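Local coordinates for protein alpha-galactosidase (Thermus thermophilus, PDB 6LCJ) that probably hydrolyses terminal alpha-galactosyl residues from galactosides such as stachyose, as a thermostable hexameric glycosidase of family GH36, at residues 151-156 with 394-399; 342-347 with 390-395. All blocks are in the same frame, centred on the assembly; numbering follows the deposited sequence.

Contact 1 of 2, residues 151-156 with 394-399; sequences LPRRLS and MENVHV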
loop_
_atom_site.group_PDB
_atom_site.type_symbol
_atom_site.label_atom_id
_atom_site.label_comp_id
_atom_site.label_asym_id
_atom_site.label_seq_id
_atom_site.Cartn_x
_atom_site.Cartn_y
_atom_site.Cartn_z
ATOM N N LEU E 151 48.715 -6.109 7.887
ATOM C CA LEU E 151 47.785 -7.169 8.242
ATOM C C LEU E 151 48.541 -8.436 8.599
ATOM O O LEU E 151 49.731 -8.568 8.310
ATOM C CB LEU E 151 46.814 -7.419 7.083
ATOM C CG LEU E 151 45.943 -6.227 6.680
ATOM C CD1 LEU E 151 45.095 -6.549 5.457
ATOM C CD2 LEU E 151 45.081 -5.783 7.847
ATOM N N PRO E 152 47.889 -9.397 9.249
ATOM C CA PRO E 152 48.554 -10.674 9.500
ATOM C C PRO E 152 48.969 -11.335 8.194
ATOM O O PRO E 152 48.339 -11.155 7.148
ATOM C CB PRO E 152 47.487 -11.494 10.235
ATOM C CG PRO E 152 46.587 -10.466 10.847
ATOM C CD PRO E 152 46.535 -9.371 9.832
ATOM N N ARG E 153 50.063 -12.095 8.268
ATOM C CA ARG E 153 50.611 -12.833 7.143
ATOM C C ARG E 153 50.807 -14.285 7.544
ATOM O O ARG E 153 51.047 -14.598 8.708
ATOM C CB ARG E 153 51.944 -12.238 6.682
ATOM C CG ARG E 153 51.930 -10.736 6.649
ATOM C CD ARG E 153 53.313 -10.203 6.464
ATOM N NE ARG E 153 53.846 -10.486 5.138
ATOM C CZ ARG E 153 55.005 -11.094 4.915
ATOM N NH1 ARG E 153 55.742 -11.492 5.942
ATOM N NH2 ARG E 153 55.422 -11.306 3.669
ATOM N N ARG E 154 50.687 -15.174 6.565
ATOM C CA ARG E 154 51.064 -16.570 6.756
ATOM C C ARG E 154 51.396 -17.115 5.368
ATOM O O ARG E 154 50.487 -17.466 4.601
ATOM C CB ARG E 154 49.960 -17.371 7.417
ATOM C CG ARG E 154 50.271 -18.868 7.422
ATOM C CD ARG E 154 49.289 -19.642 8.252
ATOM N NE ARG E 154 49.636 -21.057 8.341
ATOM C CZ ARG E 154 50.166 -21.642 9.415
ATOM N NH1 ARG E 154 50.430 -20.934 10.507
ATOM N NH2 ARG E 154 50.429 -22.939 9.391
ATOM N N LEU E 155 52.690 -17.155 5.053
ATOM C CA LEU E 155 53.194 -17.575 3.744
ATOM C C LEU E 155 53.889 -18.925 3.918
ATOM O O LEU E 155 55.016 -18.999 4.421
ATOM C CB LEU E 155 54.112 -16.505 3.169
ATOM C CG LEU E 155 53.373 -15.199 2.833
ATOM C CD1 LEU E 155 54.284 -14.170 2.172
ATOM C CD2 LEU E 155 52.171 -15.493 1.934
ATOM N N SER E 156 53.192 -19.995 3.521
ATOM C CA SER E 156 53.614 -21.373 3.799
ATOM C C SER E 156 54.358 -21.942 2.592
ATOM O O SER E 156 53.900 -22.869 1.909
ATOM C CB SER E 156 52.407 -22.233 4.158
ATOM O OG SER E 156 51.877 -21.901 5.435
ATOM N N MET E 394 48.437 -11.025 -1.784
ATOM C CA MET E 394 49.535 -11.966 -1.977
ATOM C C MET E 394 50.659 -11.720 -0.987
ATOM O O MET E 394 51.532 -12.574 -0.827
ATOM C CB MET E 394 50.066 -11.869 -3.406
ATOM C CG MET E 394 49.207 -12.592 -4.432
ATOM S SD MET E 394 49.826 -12.215 -6.067
ATOM C CE MET E 394 51.414 -13.074 -6.032
ATOM N N GLU E 395 50.649 -10.556 -0.337
ATOM C CA GLU E 395 51.521 -10.285 0.792
ATOM C C GLU E 395 51.199 -11.173 1.993
ATOM O O GLU E 395 52.083 -11.467 2.807
ATOM C CB GLU E 395 51.373 -8.811 1.171
ATOM C CG GLU E 395 52.162 -8.397 2.393
ATOM C CD GLU E 395 53.659 -8.302 2.126
ATOM O OE1 GLU E 395 54.075 -8.290 0.933
ATOM O OE2 GLU E 395 54.419 -8.233 3.123
ATOM N N ASN E 396 49.945 -11.600 2.135
ATOM C CA ASN E 396 49.468 -12.141 3.395
ATOM C C ASN E 396 49.069 -13.602 3.352
ATOM O O ASN E 396 48.951 -14.215 4.409
ATOM C CB ASN E 396 48.265 -11.329 3.898
ATOM C CG ASN E 396 48.539 -9.844 3.924
ATOM O OD1 ASN E 396 48.452 -9.171 2.901
ATOM N ND2 ASN E 396 48.874 -9.320 5.099
ATOM N N VAL E 397 48.860 -14.183 2.163
ATOM C CA VAL E 397 48.340 -15.533 2.053
ATOM C C VAL E 397 48.526 -15.959 0.608
ATOM O O VAL E 397 48.679 -15.116 -0.276
ATOM C CB VAL E 397 46.848 -15.571 2.486
ATOM C CG1 VAL E 397 46.002 -14.718 1.562
ATOM C CG2 VAL E 397 46.313 -16.999 2.539
ATOM N N HIS E 398 48.541 -17.265 0.366
ATOM C CA HIS E 398 48.446 -17.768 -0.993
ATOM C C HIS E 398 47.070 -17.436 -1.551
ATOM O O HIS E 398 46.048 -17.919 -1.045
ATOM C CB HIS E 398 48.690 -19.271 -1.030
ATOM C CG HIS E 398 50.065 -19.651 -0.594
ATOM N ND1 HIS E 398 50.391 -20.926 -0.179
ATOM C CD2 HIS E 398 51.194 -18.909 -0.478
ATOM C CE1 HIS E 398 51.670 -20.953 0.157
ATOM N NE2 HIS E 398 52.180 -19.747 -0.020
ATOM N N VAL E 399 47.046 -16.615 -2.597
ATOM C CA VAL E 399 45.800 -16.149 -3.185
ATOM C C VAL E 399 45.354 -17.154 -4.237
ATOM O O VAL E 399 46.050 -17.382 -5.235
ATOM C CB VAL E 399 45.973 -14.750 -3.782
ATOM C CG1 VAL E 399 44.774 -14.403 -4.646
ATOM C CG2 VAL E 399 46.167 -13.748 -2.659
#
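Two connecting segments of the TIM-barrel domain run together here: 151-156, on the way from helix 140-149 to strand 161-164, and the segment 394-399, which enters barrel strand 398-400. Asn396 makes the central join through both its backbone and its amide. Its CG lies beside the backbone N (chi1 -51°), and this carries Asn396 ND2 to Pro152 O at 2.8 Å. The acceptor lies close to the amide plane, yet the nitrogen stands above the plane of the Pro152 carbonyl; ND2 also bonds to Ala148 O, so two carbonyls fix the amide's rotation. On the backbone side, Arg154 N donates to Asn396 O at 2.9 Å, with an N-H...O angle of 156°. Arg153 bends at chi3 and brings its guanidinium obliquely across the Glu395 side chain, itself turned at chi2. Arg153 NE forms a salt bridge with Glu395 OE2 at 3.1 Å, guanidinium and carboxylate planes 32° apart, and a weak hydrogen bond to the backbone O of Glu395. Leu155 lays its two methyls against the 395-397 backbone, CD1 near Glu395 O and CD2 near Val397 N. The His398 ring, held by Tyr335 at ND1 and Gly157 O at NE2, turns its edge to Ser156, with CE1 3.4 Å from Ser156 O.

Contact 2 of 2, residues 342-347 with 390-395; sequences PVLASL and RLWLME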
loop_
_atom_site.group_PDB
_atom_site.type_symbol
_atom_site.label_atom_id
_atom_site.label_comp_id
_atom_site.label_asym_id
_atom_site.label_seq_id
_atom_site.Cartn_x
_atom_site.Cartn_y
_atom_site.Cartn_z
ATOM N N PRO E 342 35.201 -15.083 5.155
ATOM C CA PRO E 342 35.589 -13.696 5.430
ATOM C C PRO E 342 37.031 -13.448 5.025
ATOM O O PRO E 342 37.952 -14.069 5.561
ATOM C CB PRO E 342 35.404 -13.585 6.945
ATOM C CG PRO E 342 34.350 -14.594 7.248
ATOM C CD PRO E 342 34.645 -15.744 6.345
ATOM N N VAL E 343 37.246 -12.554 4.068
ATOM C CA VAL E 343 38.572 -12.429 3.481
ATOM C C VAL E 343 39.569 -11.900 4.508
ATOM O O VAL E 343 40.544 -12.575 4.853
ATOM C CB VAL E 343 38.515 -11.563 2.211
ATOM C CG1 VAL E 343 39.898 -11.112 1.818
ATOM C CG2 VAL E 343 37.872 -12.364 1.078
ATOM N N LEU E 344 39.328 -10.705 5.046
ATOM C CA LEU E 344 40.352 -10.082 5.879
ATOM C C LEU E 344 40.482 -10.780 7.229
ATOM O O LEU E 344 41.596 -10.968 7.728
ATOM C CB LEU E 344 40.044 -8.595 6.043
ATOM C CG LEU E 344 40.095 -7.907 4.675
ATOM C CD1 LEU E 344 39.670 -6.444 4.714
ATOM C CD2 LEU E 344 41.493 -8.042 4.078
ATOM N N ALA E 345 39.366 -11.213 7.819
ATOM C CA ALA E 345 39.429 -11.866 9.127
ATOM C C ALA E 345 40.102 -13.242 9.077
ATOM O O ALA E 345 40.404 -13.803 10.138
ATOM C CB ALA E 345 38.018 -11.983 9.720
ATOM N N SER E 346 40.337 -13.795 7.879
ATOM C CA SER E 346 41.002 -15.079 7.711
ATOM C C SER E 346 42.509 -14.955 7.663
ATOM O O SER E 346 43.198 -15.969 7.788
ATOM C CB SER E 346 40.540 -15.772 6.421
ATOM O OG SER E 346 39.198 -16.237 6.518
ATOM N N LEU E 347 43.030 -13.748 7.474
ATOM C CA LEU E 347 44.459 -13.572 7.258
ATOM C C LEU E 347 45.249 -13.993 8.495
ATOM O O LEU E 347 44.842 -13.735 9.633
ATOM C CB LEU E 347 44.754 -12.120 6.903
ATOM C CG LEU E 347 44.131 -11.594 5.608
ATOM C CD1 LEU E 347 44.470 -10.109 5.370
ATOM C CD2 LEU E 347 44.583 -12.458 4.433
ATOM N N ARG E 390 41.735 -8.300 -5.488
ATOM C CA ARG E 390 42.224 -8.798 -4.215
ATOM C C ARG E 390 43.650 -9.327 -4.305
ATOM O O ARG E 390 44.105 -10.008 -3.374
ATOM C CB ARG E 390 41.267 -9.870 -3.680
ATOM C CG ARG E 390 39.987 -9.281 -3.120
ATOM C CD ARG E 390 38.989 -10.354 -2.738
ATOM N NE ARG E 390 37.932 -9.834 -1.876
ATOM C CZ ARG E 390 36.708 -10.346 -1.824
ATOM N NH1 ARG E 390 36.405 -11.393 -2.585
ATOM N NH2 ARG E 390 35.790 -9.828 -1.012
ATOM N N LEU E 391 44.372 -9.022 -5.392
ATOM C CA LEU E 391 45.712 -9.580 -5.559
ATOM C C LEU E 391 46.710 -8.990 -4.570
ATOM O O LEU E 391 47.707 -9.650 -4.265
ATOM C CB LEU E 391 46.189 -9.383 -6.993
ATOM C CG LEU E 391 45.407 -10.177 -8.042
ATOM C CD1 LEU E 391 45.818 -9.786 -9.428
ATOM C CD2 LEU E 391 45.622 -11.668 -7.831
ATOM N N TRP E 392 46.434 -7.795 -4.024
ATOM C CA TRP E 392 47.278 -7.207 -2.987
ATOM C C TRP E 392 47.388 -8.095 -1.757
ATOM O O TRP E 392 48.302 -7.908 -0.954
ATOM C CB TRP E 392 46.754 -5.821 -2.580
ATOM C CG TRP E 392 45.274 -5.763 -2.347
ATOM C CD1 TRP E 392 44.299 -5.675 -3.292
ATOM C CD2 TRP E 392 44.597 -5.792 -1.078
ATOM N NE1 TRP E 392 43.056 -5.663 -2.698
ATOM C CE2 TRP E 392 43.214 -5.726 -1.339
ATOM C CE3 TRP E 392 45.027 -5.871 0.248
ATOM C CZ2 TRP E 392 42.265 -5.737 -0.328
ATOM C CZ3 TRP E 392 44.094 -5.881 1.243
ATOM C CH2 TRP E 392 42.721 -5.818 0.958
ATOM N N LEU E 393 46.498 -9.065 -1.587
ATOM C CA LEU E 393 46.619 -9.996 -0.472
ATOM C C LEU E 393 47.713 -11.040 -0.659
ATOM O O LEU E 393 47.881 -11.884 0.224
ATOM C CB LEU E 393 45.290 -10.706 -0.229
ATOM C CG LEU E 393 44.289 -9.697 0.301
ATOM C CD1 LEU E 393 42.893 -10.262 0.164
ATOM C CD2 LEU E 393 44.631 -9.320 1.738
ATOM N N MET E 394 48.437 -11.025 -1.784
ATOM C CA MET E 394 49.535 -11.966 -1.977
ATOM C C MET E 394 50.659 -11.720 -0.987
ATOM O O MET E 394 51.532 -12.574 -0.827
ATOM C CB MET E 394 50.066 -11.869 -3.406
ATOM C CG MET E 394 49.207 -12.592 -4.432
ATOM S SD MET E 394 49.826 -12.215 -6.067
ATOM C CE MET E 394 51.414 -13.074 -6.032
ATOM N N GLU E 395 50.649 -10.556 -0.337
ATOM C CA GLU E 395 51.521 -10.285 0.792
ATOM C C GLU E 395 51.199 -11.173 1.993
ATOM O O GLU E 395 52.083 -11.467 2.807
ATOM C CB GLU E 395 51.373 -8.811 1.171
ATOM C CG GLU E 395 52.162 -8.397 2.393
ATOM C CD GLU E 395 53.659 -8.302 2.126
ATOM O OE1 GLU E 395 54.075 -8.290 0.933
ATOM O OE2 GLU E 395 54.419 -8.233 3.123
#
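Within the TIM-barrel domain, the loop from strand 335-338 to strand 352-354 packs against the 3-10 turn 391-395 that precedes strand 398-400. Each side is a compact turn: Leu393 N bonds to Arg390 O, while Ser346 OG donates to Pro342 O at 2.7 Å, in the carbonyl plane. Contact between them is made by side-chain tips, since the nearest CA pair, Leu347 and Leu393, is still 8.8 Å apart.

Leu393 can be followed outward. Its CB points toward 342-347, and CG, beside the backbone N (chi1 -69°), lies over one face of the Trp392 ring, offset toward the rim. There the chain forks. Leu393 CD1 meets Val343 CG1 at 3.5 Å; Leu393 CD2 reaches Leu347 CD1 at 3.7 Å and, less closely, Leu344 CD2. That same Leu344 methyl approaches Trp392 CH2 at 4.0 Å, so Leu344 CD2 touches both the indole and the CD2 branch of Leu393.

Val343 divides its two methyls between different partners. CG1, anti to the backbone N (chi1 164°), serves Leu393, whereas CG2 goes to Arg390, whose extended chain brings the guanidinium to it tip to tip. The buried charged group is bonded at NE by His48 NE2 and at NH1 by Val355 O, with weak bonds from NH2 to Gly49 O and Gln51 O. A leucine in place of Arg390 would lose these bonds and would probably leave the carbonyls around it poorly satisfied. Val343 CG2 sits 3.7 Å above the Arg390 guanidinium plane, over its centre.

Overall arrangement
The centres of contacts 1 and 2 lie about 7 Å apart, and both draw on one continuous segment, 390-399, with Met394 and Glu395 in common. In chain order 151-156 comes first, then 342-347, then this shared segment leading into strand 398-400. That strand neighbours 352-354 in the parallel barrel sheet, so two sequence-distant connections meet on the approach to it. The contacts also touch directly: Leu151 CD1 is 3.6 Å from Leu347 CD1, and Asn396 CB packs on Leu347 CD2. Contact 2 is buried and apolar apart from its arginine, whereas contact 1 is partly buried and more polar, so the two adjoining contacts go from a buried apolar group to a partly buried, more polar one within a single subunit.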